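Aminoglycoside N(3)-acetyltransferase (Streptomyces griseus, PDB 7LAP) probably transfers an acetyl group from acetyl-CoA to the 3-amino group of aminoglycoside antibiotics, which would inactivate them and confer resistance. Local coordinates at residues B[24-28]-B[63-68]; B[44-48]-B[119-123]; B[81-85]-B[104-108]. One frame throughout, in Å; residues are numbered along the deposited sequence.

Contact 1 (B[24-28]-B[63-68]). With FMT (formic acid), chain M.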
loop_
_atom_site.group_PDB
_atom_site.type_symbol
_atom_site.label_atom_id
_atom_site.label_comp_id
_atom_site.label_asym_id
_atom_site.label_seq_id
_atom_site.Cartn_x
_atom_site.Cartn_y
_atom_site.Cartn_z
ATOM N N ARG B 24 -0.905 -19.089 9.341
ATOM C CA ARG B 24 -2.297 -18.754 9.623
ATOM C C ARG B 24 -2.831 -19.530 10.837
ATOM O O ARG B 24 -3.405 -18.951 11.756
ATOM C CB ARG B 24 -3.125 -19.052 8.372
ATOM C CG ARG B 24 -4.627 -18.869 8.531
ATOM C CD ARG B 24 -5.325 -19.292 7.230
ATOM N NE ARG B 24 -6.778 -19.249 7.339
ATOM C CZ ARG B 24 -7.586 -19.397 6.293
ATOM N NH1 ARG B 24 -7.053 -19.609 5.093
ATOM N NH2 ARG B 24 -8.909 -19.345 6.449
ATOM N N ASP B 25 -2.660 -20.842 10.857
ATOM C CA ASP B 25 -3.231 -21.605 11.965
ATOM C C ASP B 25 -2.548 -21.307 13.301
ATOM O O ASP B 25 -3.174 -21.414 14.363
ATOM C CB ASP B 25 -3.168 -23.099 11.695
ATOM C CG ASP B 25 -3.774 -23.883 12.829
ATOM O OD1 ASP B 25 -5.012 -23.788 13.002
ATOM O OD2 ASP B 25 -3.020 -24.550 13.575
ATOM N N ARG B 26 -1.284 -20.913 13.278
ATOM C CA ARG B 26 -0.618 -20.594 14.529
ATOM C C ARG B 26 -1.107 -19.265 15.082
ATOM O O ARG B 26 -1.286 -19.114 16.297
ATOM C CB ARG B 26 0.897 -20.570 14.328
ATOM C CG ARG B 26 1.649 -20.386 15.633
ATOM C CD ARG B 26 2.030 -18.967 15.767
ATOM N NE ARG B 26 2.772 -18.713 16.998
ATOM C CZ ARG B 26 4.075 -18.928 17.138
ATOM N NH1 ARG B 26 4.780 -19.443 16.143
ATOM N NH2 ARG B 26 4.652 -18.635 18.272
ATOM N N ILE B 27 -1.281 -18.277 14.209
ATOM C CA ILE B 27 -1.884 -17.022 14.611
ATOM C C ILE B 27 -3.292 -17.254 15.163
ATOM O O ILE B 27 -3.666 -16.689 16.197
ATOM C CB ILE B 27 -1.890 -16.047 13.427
ATOM C CG1 ILE B 27 -0.437 -15.738 13.014
ATOM C CG2 ILE B 27 -2.558 -14.796 13.849
ATOM C CD1 ILE B 27 -0.339 -14.834 11.729
ATOM N N ARG B 28 -4.086 -18.084 14.483
ATOM C CA ARG B 28 -5.428 -18.378 14.967
ATOM C C ARG B 28 -5.367 -18.940 16.375
ATOM O O ARG B 28 -6.124 -18.526 17.263
ATOM C CB ARG B 28 -6.132 -19.371 14.032
ATOM C CG ARG B 28 -7.551 -19.774 14.544
ATOM C CD ARG B 28 -7.951 -21.199 14.225
ATOM N NE ARG B 28 -6.850 -22.149 14.425
ATOM C CZ ARG B 28 -6.452 -22.646 15.607
ATOM N NH1 ARG B 28 -7.066 -22.298 16.744
ATOM N NH2 ARG B 28 -5.435 -23.513 15.649
ATOM N N ASP B 63 -6.969 -13.627 7.547
ATOM C CA ASP B 63 -7.660 -14.909 7.521
ATOM C C ASP B 63 -7.604 -15.640 8.861
ATOM O O ASP B 63 -8.557 -16.347 9.216
ATOM C CB ASP B 63 -7.090 -15.752 6.396
ATOM C CG ASP B 63 -7.663 -15.321 5.006
ATOM O OD1 ASP B 63 -8.892 -15.048 4.910
ATOM O OD2 ASP B 63 -6.896 -15.249 4.028
ATOM N N ALA B 64 -6.526 -15.466 9.633
ATOM C CA ALA B 64 -6.501 -16.024 10.984
ATOM C C ALA B 64 -7.555 -15.356 11.871
ATOM O O ALA B 64 -8.236 -16.027 12.657
ATOM C CB ALA B 64 -5.094 -15.870 11.597
ATOM N N LEU B 65 -7.668 -14.033 11.790
ATOM C CA LEU B 65 -8.691 -13.326 12.553
ATOM C C LEU B 65 -10.094 -13.804 12.169
ATOM O O LEU B 65 -10.953 -13.973 13.037
ATOM C CB LEU B 65 -8.565 -11.811 12.329
ATOM C CG LEU B 65 -7.373 -11.177 13.053
ATOM C CD1 LEU B 65 -6.996 -9.787 12.485
ATOM C CD2 LEU B 65 -7.665 -11.072 14.570
ATOM N N LEU B 66 -10.350 -13.989 10.863
ATOM C CA LEU B 66 -11.634 -14.511 10.406
ATOM C C LEU B 66 -11.862 -15.934 10.886
ATOM O O LEU B 66 -13.011 -16.320 11.150
ATOM C CB LEU B 66 -11.706 -14.462 8.876
ATOM C CG LEU B 66 -11.707 -13.026 8.317
ATOM C CD1 LEU B 66 -11.579 -13.025 6.795
ATOM C CD2 LEU B 66 -12.973 -12.263 8.751
ATOM N N ASP B 67 -10.797 -16.739 10.950
ATOM C CA ASP B 67 -10.938 -18.087 11.490
ATOM C C ASP B 67 -11.428 -18.052 12.932
ATOM O O ASP B 67 -12.237 -18.890 13.331
ATOM C CB ASP B 67 -9.613 -18.843 11.423
ATOM C CG ASP B 67 -9.162 -19.161 9.974
ATOM O OD1 ASP B 67 -9.967 -19.102 9.028
ATOM O OD2 ASP B 67 -7.957 -19.446 9.776
ATOM N N VAL B 68 -10.920 -17.112 13.742
ATOM C CA VAL B 68 -11.288 -17.105 15.151
ATOM C C VAL B 68 -12.708 -16.576 15.331
ATOM O O VAL B 68 -13.536 -17.208 15.997
ATOM C CB VAL B 68 -10.279 -16.296 16.001
ATOM C CG1 VAL B 68 -10.764 -16.242 17.438
ATOM C CG2 VAL B 68 -8.921 -16.955 15.996
HETATM C C FMT M . -9.682 -19.163 3.223
HETATM O O1 FMT M . -9.155 -20.255 3.003
HETATM O O2 FMT M . -10.834 -19.016 3.641
#
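The Arg-24 guanidinium carries the CB of Asp-63 over one face and two carboxyl groups at its edge, that of Asp-67 and that of a formic acid molecule, probably from the crystallisation liquor. Asp-63 CB sits 3.6 Å above the plane, over its centre. Along the edge Arg-24 grips Asp-67 side-on with two nitrogens, one for each carboxylate oxygen: Arg-24 NE lies 2.7 Å from Asp-67 OD2, and Arg-24 NH2 reaches Asp-67 OD1 at 2.8 Å in a nearly straight bond that uses the syn lone pair. The two planes are only 11° apart. The third nitrogen of Arg-24, NH1, donates to O1 of the formic acid at 3.0 Å. Arg-24 can span the gap because its chain is fully extended, with CG anti to the backbone N (chi1 175°). The Asp-63 carboxylate is salt-bridged through OD1 to Arg-128.

Beside this charged pair the helices 24-34 and 58-69, whose segments cross at -50° with axes 8.3 Å apart, pack through Ala-64, Ile-27, Val-68 and the aliphatic part of Arg-28. The methyl of Ala-64 points into the other helix and meets Ile-27 CG2 at 3.6 Å, and it also lies beside the carbonyl oxygen of Arg-24. One turn on, Val-68 CG2 rests 3.5 Å from Arg-28 CG. The Arg-28 chain bends at chi2 and chi3, bringing NE and NH2 back to Asp-25 OD1 within its own helix, while its aliphatic part stays against Asp-67 CB.

The pairing of Arg-24 with both Asp-67 oxygens fixes the rotation of each flat group, so a bidentate salt bridge flanks the packing of the two helices. Asp-67 would favour the arginine's charge; Asp-63, shared with Arg-128, would add at most a weaker contribution.

Contact 2 (B[44-48]-B[119-123]); sequences FHTRL and GRLPE
A water joins the two backbones: it accepts from Leu-121 N at 2.9 Å and donates to Thr-46 O at 3.3 Å. It thereby links the end of strand 41-46 to the first turn of helix 120-126, where the amide of Leu-121 can serve an outside acceptor.

The direct contact is mostly apolar and centres on the side chain of Leu-121, which points at the strand. Its CG lies 3.7 Å from Thr-46 OG1, and its CD2 lies beside the Thr-46 methyl, CG2, at 3.9 Å. The threonine has this methyl anti to its own backbone N and the hydroxyl beside that N (chi1 -49°), an orientation that offers both branches to the leucine. On the other branch, Leu-121 CD1 reaches the edge of the Phe-44 ring near its plane, 4.0 Å from CE2. The phenylalanine swings its ring there from a chi1 of 70°, which sets CG between the backbone N and the carbonyl carbon. Past the strand, Leu-48 joins, its CD1 4.3 Å from Leu-121 CD2.

Leu-48 CD2 also approaches Arg-120, 3.6 Å from NH1, and crosses that chain obliquely. The arginine's charge is engaged across the dimer interface: its NH2 forms salt bridges with Asp-83 and Glu-113 of the second subunit. Within the same chain, Ile-62 of helix 58-69 packs on Leu-121.

Chemically the contact is thus a largely apolar junction with one bridging water, in which Leu-121 packs the first turn of helix 120-126 on the end of strand 41-46. The neighbouring arginine is left facing the other subunit, and its two acidic partners there would favour its positive charge.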
loop_
_atom_site.group_PDB
_atom_site.type_symbol
_atom_site.label_atom_id
_atom_site.label_comp_id
_atom_site.label_asym_id
_atom_site.label_seq_id
_atom_site.Cartn_x
_atom_site.Cartn_y
_atom_site.Cartn_z
ATOM N N PHE B 44 -8.684 -3.808 15.304
ATOM C CA PHE B 44 -7.332 -4.253 15.576
ATOM C C PHE B 44 -6.313 -3.323 14.930
ATOM O O PHE B 44 -6.538 -2.785 13.842
ATOM C CB PHE B 44 -7.144 -5.726 15.171
ATOM C CG PHE B 44 -7.152 -5.991 13.687
ATOM C CD1 PHE B 44 -8.327 -6.002 12.962
ATOM C CD2 PHE B 44 -5.961 -6.278 13.035
ATOM C CE1 PHE B 44 -8.303 -6.266 11.586
ATOM C CE2 PHE B 44 -5.925 -6.543 11.681
ATOM C CZ PHE B 44 -7.100 -6.521 10.949
ATOM N N HIS B 45 -5.234 -3.088 15.682
ATOM C CA HIS B 45 -4.070 -2.296 15.318
ATOM C C HIS B 45 -2.863 -3.223 15.287
ATOM O O HIS B 45 -2.655 -3.999 16.231
ATOM C CB HIS B 45 -3.848 -1.196 16.364
ATOM C CG HIS B 45 -5.017 -0.267 16.483
ATOM N ND1 HIS B 45 -6.076 -0.492 17.347
ATOM C CD2 HIS B 45 -5.319 0.866 15.801
ATOM C CE1 HIS B 45 -6.967 0.480 17.206
ATOM N NE2 HIS B 45 -6.533 1.311 16.274
ATOM N N THR B 46 -2.062 -3.135 14.229
ATOM C CA THR B 46 -1.080 -4.169 13.926
ATOM C C THR B 46 0.284 -3.550 13.669
ATOM O O THR B 46 0.405 -2.577 12.910
ATOM C CB THR B 46 -1.487 -4.995 12.708
ATOM O OG1 THR B 46 -2.840 -5.411 12.848
ATOM C CG2 THR B 46 -0.555 -6.259 12.580
ATOM N N ARG B 47 1.316 -4.146 14.256
ATOM C CA ARG B 47 2.690 -3.888 13.830
ATOM C C ARG B 47 3.182 -5.224 13.278
ATOM O O ARG B 47 3.614 -6.113 14.017
ATOM C CB ARG B 47 3.525 -3.333 14.984
ATOM C CG ARG B 47 4.947 -3.001 14.617
ATOM C CD ARG B 47 5.543 -1.987 15.606
ATOM N NE ARG B 47 4.934 -0.680 15.396
ATOM C CZ ARG B 47 5.153 0.372 16.173
ATOM N NH1 ARG B 47 5.960 0.257 17.216
ATOM N NH2 ARG B 47 4.554 1.519 15.914
ATOM N N LEU B 48 3.071 -5.374 11.958
ATOM C CA LEU B 48 3.196 -6.687 11.346
ATOM C C LEU B 48 4.563 -7.320 11.606
ATOM O O LEU B 48 4.644 -8.513 11.895
ATOM C CB LEU B 48 2.922 -6.578 9.841
ATOM C CG LEU B 48 3.102 -7.829 8.975
ATOM C CD1 LEU B 48 2.127 -8.970 9.398
ATOM C CD2 LEU B 48 2.860 -7.464 7.491
ATOM N N GLY B 119 0.134 1.337 8.545
ATOM C CA GLY B 119 0.813 0.120 8.134
ATOM C C GLY B 119 -0.018 -0.632 7.117
ATOM O O GLY B 119 -1.069 -0.180 6.667
ATOM N N ARG B 120 0.454 -1.783 6.745
ATOM C CA ARG B 120 -0.204 -2.555 5.759
ATOM C C ARG B 120 -1.525 -3.186 6.108
ATOM O O ARG B 120 -2.261 -3.493 5.231
ATOM C CB ARG B 120 0.733 -3.621 5.231
ATOM C CG ARG B 120 1.848 -3.133 4.353
ATOM C CD ARG B 120 2.932 -4.185 4.276
ATOM N NE ARG B 120 2.604 -5.125 3.249
ATOM C CZ ARG B 120 3.027 -6.365 3.169
ATOM N NH1 ARG B 120 3.848 -6.862 4.045
ATOM N NH2 ARG B 120 2.619 -7.090 2.171
ATOM N N LEU B 121 -1.824 -3.400 7.364
ATOM C CA LEU B 121 -3.032 -4.208 7.607
ATOM C C LEU B 121 -4.339 -3.473 7.273
ATOM O O LEU B 121 -5.240 -4.083 6.676
ATOM C CB LEU B 121 -3.090 -4.739 9.050
ATOM C CG LEU B 121 -2.762 -6.225 9.203
ATOM C CD1 LEU B 121 -3.764 -7.099 8.415
ATOM C CD2 LEU B 121 -1.282 -6.487 8.758
ATOM N N PRO B 122 -4.521 -2.197 7.664
ATOM C CA PRO B 122 -5.788 -1.516 7.286
ATOM C C PRO B 122 -5.960 -1.402 5.790
ATOM O O PRO B 122 -7.073 -1.525 5.280
ATOM C CB PRO B 122 -5.660 -0.133 7.949
ATOM C CG PRO B 122 -4.783 -0.416 9.172
ATOM C CD PRO B 122 -3.754 -1.410 8.646
ATOM N N GLU B 123 -4.868 -1.191 5.056
ATOM C CA GLU B 123 -4.989 -1.098 3.612
ATOM C C GLU B 123 -5.297 -2.464 2.996
ATOM O O GLU B 123 -6.011 -2.538 1.994
ATOM C CB GLU B 123 -3.712 -0.479 3.032
ATOM C CG GLU B 123 -3.690 -0.379 1.547
ATOM C CD GLU B 123 -4.424 0.871 0.994
ATOM O OE1 GLU B 123 -5.186 1.534 1.752
ATOM O OE2 GLU B 123 -4.260 1.141 -0.223
HETATM O O HOH W 1 -0.641 -2.451 9.809
#

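Contact 3 (B[81-85]-B[104-108]); sequences WNDAP and HPAFD
Aromatic contacts come first: Trp-81, His-104 and Phe-107 form a cluster between two irregular loops. Phe-107 directs its ring edge at the face of the indole in a T-shaped (edge-to-face) pair, the five-membered ring of Trp-81 lying 5.3 Å from the phenyl centroid with the planes 64° apart. Phe-107 CD1 lies 3.7 Å from Trp-81 CD2. The His-104 and Trp-81 rings are set obliquely, the CH2 and CZ2 end of the indole lying at the edge of the imidazole. Trp-81 reaches across because its CG stands anti to the backbone N (chi1 -178°), which carries the benzo ring to the loop 104-108.

CH-pi and other packing contacts add to this. Phe-107 CB lies 3.9 Å from the centroid of the Trp-81 six-membered ring, and over the His-104 ring Pro-85 CD stands 3.6 Å from the centroid. At the indole edge, near the ring plane, the carbonyl oxygen of Pro-105 lies 3.4 Å from Trp-81 CH2. On the indole face opposite Phe-107 lie the backbone of Asp-83 and CA of Ala-84, since the chain from Trp-81 to Ala-84 folds back in a type I beta turn; the indole is therefore sandwiched between its own turn and the facing loop.

Polar contacts are few. His-104 NE2 donates to Asp-83 O at 2.8 Å, but the bond is bent to 125° and counts as weak. The Asp-83 carboxylate is engaged by Arg-120 of the second subunit, while Gly-56 and Gln-59 of that subunit pack on His-104 and Pro-105.

The weak bond and the proline over its face probably favour this orientation of the imidazole. Ring packing, more than polar bonding, clasps the two ends of the excursion through helix 94-103 beside the dimer interface.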
loop_
_atom_site.group_PDB
_atom_site.type_symbol
_atom_site.label_atom_id
_atom_site.label_comp_id
_atom_site.label_asym_id
_atom_site.label_seq_id
_atom_site.Cartn_x
_atom_site.Cartn_y
_atom_site.Cartn_z
ATOM N N TRP B 81 -7.102 8.810 5.443
ATOM C CA TRP B 81 -6.847 9.153 4.038
ATOM C C TRP B 81 -5.428 9.698 3.907
ATOM O O TRP B 81 -5.147 10.801 4.390
ATOM C CB TRP B 81 -7.853 10.183 3.544
ATOM C CG TRP B 81 -7.739 10.577 2.114
ATOM C CD1 TRP B 81 -7.041 9.916 1.112
ATOM C CD2 TRP B 81 -8.307 11.742 1.508
ATOM N NE1 TRP B 81 -7.143 10.616 -0.064
ATOM C CE2 TRP B 81 -7.924 11.734 0.146
ATOM C CE3 TRP B 81 -9.140 12.776 1.975
ATOM C CZ2 TRP B 81 -8.345 12.722 -0.757
ATOM C CZ3 TRP B 81 -9.534 13.779 1.077
ATOM C CH2 TRP B 81 -9.138 13.743 -0.271
ATOM N N ASN B 82 -4.535 8.927 3.261
ATOM C CA ASN B 82 -3.128 9.324 3.194
ATOM C C ASN B 82 -2.927 10.613 2.425
ATOM O O ASN B 82 -2.028 11.391 2.743
ATOM C CB ASN B 82 -2.267 8.244 2.542
ATOM C CG ASN B 82 -0.801 8.446 2.835
ATOM O OD1 ASN B 82 -0.357 8.231 3.961
ATOM N ND2 ASN B 82 -0.049 8.919 1.847
ATOM N N ASP B 83 -3.719 10.846 1.393
ATOM C CA ASP B 83 -3.458 11.964 0.489
ATOM C C ASP B 83 -4.496 13.073 0.628
ATOM O O ASP B 83 -4.807 13.760 -0.345
ATOM C CB ASP B 83 -3.391 11.428 -0.934
ATOM C CG ASP B 83 -2.333 10.339 -1.046
ATOM O OD1 ASP B 83 -1.186 10.668 -0.752
ATOM O OD2 ASP B 83 -2.652 9.160 -1.303
ATOM N N ALA B 84 -5.032 13.253 1.836
ATOM C CA ALA B 84 -5.933 14.370 2.106
ATOM C C ALA B 84 -5.173 15.685 2.007
ATOM O O ALA B 84 -3.974 15.722 2.251
ATOM C CB ALA B 84 -6.527 14.233 3.503
ATOM N N PRO B 85 -5.839 16.782 1.643
ATOM C CA PRO B 85 -5.201 18.083 1.766
ATOM C C PRO B 85 -4.879 18.350 3.224
ATOM O O PRO B 85 -5.635 17.939 4.115
ATOM C CB PRO B 85 -6.262 19.066 1.231
ATOM C CG PRO B 85 -7.558 18.389 1.496
ATOM C CD PRO B 85 -7.262 16.907 1.256
ATOM N N HIS B 104 -7.600 19.422 -5.992
ATOM C CA HIS B 104 -7.439 18.264 -5.118
ATOM C C HIS B 104 -8.631 17.318 -5.254
ATOM O O HIS B 104 -9.770 17.732 -5.023
ATOM C CB HIS B 104 -7.265 18.677 -3.666
ATOM C CG HIS B 104 -6.692 17.591 -2.809
ATOM N ND1 HIS B 104 -5.386 17.591 -2.387
ATOM C CD2 HIS B 104 -7.244 16.451 -2.327
ATOM C CE1 HIS B 104 -5.162 16.517 -1.648
ATOM N NE2 HIS B 104 -6.273 15.805 -1.604
ATOM N N PRO B 105 -8.418 16.057 -5.614
ATOM C CA PRO B 105 -9.556 15.159 -5.825
ATOM C C PRO B 105 -10.315 14.870 -4.533
ATOM O O PRO B 105 -9.784 14.973 -3.425
ATOM C CB PRO B 105 -8.905 13.888 -6.381
ATOM C CG PRO B 105 -7.478 13.924 -5.807
ATOM C CD PRO B 105 -7.116 15.379 -5.748
ATOM N N ALA B 106 -11.588 14.519 -4.699
ATOM C CA ALA B 106 -12.430 14.139 -3.576
ATOM C C ALA B 106 -11.966 12.825 -2.960
ATOM O O ALA B 106 -11.513 11.913 -3.663
ATOM C CB ALA B 106 -13.877 13.957 -4.033
ATOM N N PHE B 107 -12.161 12.710 -1.643
ATOM C CA PHE B 107 -12.078 11.407 -0.997
ATOM C C PHE B 107 -12.975 10.401 -1.713
ATOM O O PHE B 107 -14.091 10.722 -2.136
ATOM C CB PHE B 107 -12.458 11.520 0.484
ATOM C CG PHE B 107 -12.455 10.194 1.215
ATOM C CD1 PHE B 107 -11.251 9.575 1.582
ATOM C CD2 PHE B 107 -13.644 9.554 1.528
ATOM C CE1 PHE B 107 -11.252 8.357 2.279
ATOM C CE2 PHE B 107 -13.643 8.330 2.211
ATOM C CZ PHE B 107 -12.459 7.726 2.576
ATOM N N ASP B 108 -12.458 9.188 -1.889
ATOM C CA ASP B 108 -13.193 8.082 -2.504
ATOM C C ASP B 108 -13.011 6.811 -1.675
ATOM O O ASP B 108 -11.897 6.248 -1.650
ATOM C CB ASP B 108 -12.716 7.855 -3.939
ATOM C CG ASP B 108 -13.508 6.772 -4.651
ATOM O OD1 ASP B 108 -14.404 6.182 -4.010
ATOM O OD2 ASP B 108 -13.276 6.528 -5.859
#

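In the fold
From the N terminus, helix 24-34 leads through a loop into strand 41-46, and contact 1 closes when helix 58-69 returns to pack on it. Contact 2 opens on strand 41-46, inside that loop, and closes only at helix 120-126, so the two cross. They also touch, through Leu-65 CD1 and Phe-44 CE2, 3.5 Å apart. Contact 3 is nested within the loop of contact 2 and closes the excursion through helix 94-103. Its centre lies about 20 Å from that of contact 2. Contact 1 joins helices 24-34 and 58-69, contact 2 joins helix 120-126 to the central mixed sheet, and contact 3 joins the loops flanking helix 94-103.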